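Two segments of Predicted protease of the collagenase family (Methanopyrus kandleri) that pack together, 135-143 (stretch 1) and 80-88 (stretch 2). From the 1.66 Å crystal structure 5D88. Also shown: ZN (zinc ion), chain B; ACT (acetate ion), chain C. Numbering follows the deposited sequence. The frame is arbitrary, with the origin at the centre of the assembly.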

# COMPACT_ATOMS: atom_id res chain seq x y z
N LEU A 135 3.44 -9.69 24.00
CA LEU A 135 3.94 -10.50 22.90
C LEU A 135 5.06 -9.75 22.19
O LEU A 135 5.13 -8.51 22.24
CB LEU A 135 2.80 -10.78 21.90
CG LEU A 135 1.57 -11.48 22.44
CD1 LEU A 135 0.42 -11.50 21.45
CD2 LEU A 135 1.93 -12.87 22.83
N THR A 136 5.94 -10.50 21.52
CA THR A 136 6.92 -9.88 20.64
C THR A 136 6.20 -9.24 19.45
O THR A 136 5.45 -9.92 18.75
CB THR A 136 7.94 -10.90 20.12
OG1 THR A 136 8.51 -11.62 21.20
CG2 THR A 136 9.06 -10.21 19.35
N VAL A 137 6.44 -7.96 19.22
CA VAL A 137 5.79 -7.23 18.13
C VAL A 137 6.80 -7.10 16.99
O VAL A 137 7.79 -6.37 17.10
CB VAL A 137 5.29 -5.86 18.58
CG1 VAL A 137 4.58 -5.15 17.44
CG2 VAL A 137 4.37 -6.00 19.77
N VAL A 138 6.54 -7.82 15.89
CA VAL A 138 7.43 -7.88 14.73
C VAL A 138 6.75 -7.14 13.58
O VAL A 138 5.62 -7.48 13.21
CB VAL A 138 7.73 -9.33 14.32
CG1 VAL A 138 8.70 -9.37 13.13
CG2 VAL A 138 8.26 -10.12 15.47
N VAL A 139 7.43 -6.16 13.01
CA VAL A 139 6.93 -5.50 11.81
C VAL A 139 7.32 -6.33 10.60
O VAL A 139 8.51 -6.58 10.34
CB VAL A 139 7.47 -4.07 11.69
CG1 VAL A 139 6.96 -3.43 10.40
CG2 VAL A 139 7.05 -3.24 12.91
N SER A 140 6.31 -6.75 9.85
CA SER A 140 6.51 -7.55 8.65
C SER A 140 7.23 -6.78 7.56
O SER A 140 7.11 -5.57 7.45
CB SER A 140 5.15 -8.01 8.11
OG SER A 140 5.32 -8.93 7.03
N HIS A 141 7.94 -7.52 6.71
CA HIS A 141 8.47 -6.94 5.49
C HIS A 141 7.37 -6.36 4.60
O HIS A 141 7.66 -5.51 3.76
CB HIS A 141 9.29 -7.99 4.73
CG HIS A 141 8.45 -8.99 4.01
ND1 HIS A 141 7.85 -10.05 4.64
CD2 HIS A 141 8.10 -9.07 2.70
CE1 HIS A 141 7.14 -10.73 3.77
NE2 HIS A 141 7.28 -10.17 2.58
N THR A 142 6.10 -6.77 4.77
CA THR A 142 5.06 -6.19 3.92
C THR A 142 4.74 -4.74 4.28
O THR A 142 4.03 -4.07 3.52
CB THR A 142 3.78 -7.00 4.00
OG1 THR A 142 3.32 -7.00 5.36
CG2 THR A 142 4.02 -8.44 3.50
N ALA A 143 5.25 -4.24 5.40
CA ALA A 143 5.14 -2.82 5.71
C ALA A 143 6.15 -1.96 4.94
O ALA A 143 6.08 -0.73 5.01
CB ALA A 143 5.31 -2.60 7.20
ZN ZN B . -8.50 -2.76 1.37
C ACT C . 5.90 -11.88 -0.21
O ACT C . 6.87 -11.11 0.00
OXT ACT C . 4.76 -11.39 -0.09
CH3 ACT C . 6.12 -13.32 -0.61
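Stretch 2 80-88: VQALMDFTC

Stretch 2 continues a strand that is already under way at Val80 and loses its regular form before Asp85, running on as loop to Cys88. It lies alongside stretch 1, strand from Thr136 to Val139 and a 3-10 turn from His141 to Ala143, and the touching parts head in broadly the same direction, 37° apart. No backbone-to-backbone hydrogen bond joins them: the CA atoms of Thr136 and Gln81 are 8.2 Å apart, those of Ser140 and Asp85 6.2 Å, so side chains must fill the gap.

At the wide end the long side chain of Gln81 does this. Its NE2 lies 3.7 Å from Val138 CG2, a packing contact, and donates to a water at 3.0 Å; the same water is 2.9 Å from Thr136 OG1, bridging two polar groups too far apart to meet. Gln81 OE1 is satisfied elsewhere in the structure. Val137 and Val139 point away, as alternation along a strand requires.

Where the chains draw closer, Asp85 becomes the main acceptor. Ser140 OG donates to Asp85 OD2 at 2.7 Å, and the short serine side chain suits this narrow gap. Ser140 OG also accepts from Thr142 N at 3.2 Å, almost linearly, while Ala143 N reaches Ser140 O at 3.1 Å; Ser140 thus holds the start of the turn while tying it to stretch 2. Thr142 OG1 has two acceptors within reach on stretch 2, Asp85 O at 3.2 Å and Asp85 OD2 at 3.3 Å, and its single proton cannot be assigned between them. Asp85 OD1 and OD2 also have partners elsewhere in the structure, which helps to accommodate a buried carboxylate.

Beyond it, Thr87 turns its methyl to the turn, CG2 lying 3.6 Å from Thr142 O, while its OG1 is satisfied elsewhere. Cys88 lies out of reach of stretch 1, its SG binding zinc at 2.3 Å.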

# COMPACT_ATOMS: atom_id res chain seq x y z
N VAL A 80 6.93 -19.66 18.51
CA VAL A 80 5.87 -19.54 17.52
C VAL A 80 5.45 -18.09 17.38
O VAL A 80 5.06 -17.45 18.37
CB VAL A 80 4.65 -20.40 17.89
CG1 VAL A 80 3.52 -20.19 16.89
CG2 VAL A 80 5.05 -21.87 17.97
N GLN A 81 5.46 -17.58 16.16
CA GLN A 81 4.87 -16.29 15.87
C GLN A 81 3.75 -16.44 14.85
O GLN A 81 3.85 -17.22 13.90
CB GLN A 81 5.92 -15.30 15.37
CG GLN A 81 6.94 -14.95 16.44
CD GLN A 81 8.07 -14.06 15.95
OE1 GLN A 81 8.29 -13.89 14.75
NE2 GLN A 81 8.81 -13.51 16.90
N ALA A 82 2.66 -15.73 15.11
CA ALA A 82 1.55 -15.64 14.19
C ALA A 82 1.85 -14.58 13.14
O ALA A 82 2.24 -13.46 13.48
CB ALA A 82 0.27 -15.26 14.94
N LEU A 83 1.64 -14.93 11.87
CA LEU A 83 1.75 -13.99 10.77
C LEU A 83 0.35 -13.45 10.47
O LEU A 83 -0.52 -14.19 9.99
CB LEU A 83 2.37 -14.65 9.54
CG LEU A 83 2.56 -13.80 8.29
CD1 LEU A 83 3.58 -12.67 8.55
CD2 LEU A 83 3.03 -14.67 7.15
N MET A 84 0.16 -12.17 10.75
CA MET A 84 -1.12 -11.47 10.59
C MET A 84 -0.80 -10.11 10.00
O MET A 84 -1.08 -9.06 10.57
CB MET A 84 -1.87 -11.34 11.92
CG MET A 84 -3.31 -10.91 11.75
SD MET A 84 -4.18 -10.88 13.31
CE MET A 84 -3.27 -9.60 14.09
N ASP A 85 -0.16 -10.11 8.82
CA ASP A 85 0.48 -8.91 8.30
C ASP A 85 -0.30 -8.26 7.18
O ASP A 85 0.29 -7.63 6.30
CB ASP A 85 1.91 -9.19 7.87
CG ASP A 85 2.03 -10.12 6.68
OD1 ASP A 85 1.07 -10.78 6.30
OD2 ASP A 85 3.13 -10.19 6.12
N PHE A 86 -1.63 -8.34 7.23
CA PHE A 86 -2.46 -7.60 6.30
C PHE A 86 -2.03 -6.14 6.20
O PHE A 86 -1.66 -5.50 7.20
CB PHE A 86 -3.94 -7.68 6.68
CG PHE A 86 -4.28 -7.12 8.04
CD1 PHE A 86 -4.50 -5.77 8.20
CD2 PHE A 86 -4.41 -7.97 9.13
CE1 PHE A 86 -4.85 -5.26 9.41
CE2 PHE A 86 -4.76 -7.47 10.37
CZ PHE A 86 -4.98 -6.11 10.51
N THR A 87 -2.11 -5.59 4.99
CA THR A 87 -1.80 -4.19 4.76
C THR A 87 -3.05 -3.33 4.65
O THR A 87 -2.94 -2.10 4.52
CB THR A 87 -0.93 -4.04 3.51
OG1 THR A 87 -1.52 -4.72 2.39
CG2 THR A 87 0.46 -4.60 3.80
N CYS A 88 -4.23 -3.95 4.70
CA CYS A 88 -5.50 -3.26 4.64
C CYS A 88 -6.55 -4.11 5.34
O CYS A 88 -6.60 -5.32 5.13
CB CYS A 88 -5.94 -2.97 3.20
SG CYS A 88 -7.36 -1.85 3.11
O HOH W 1 8.72 -14.20 19.79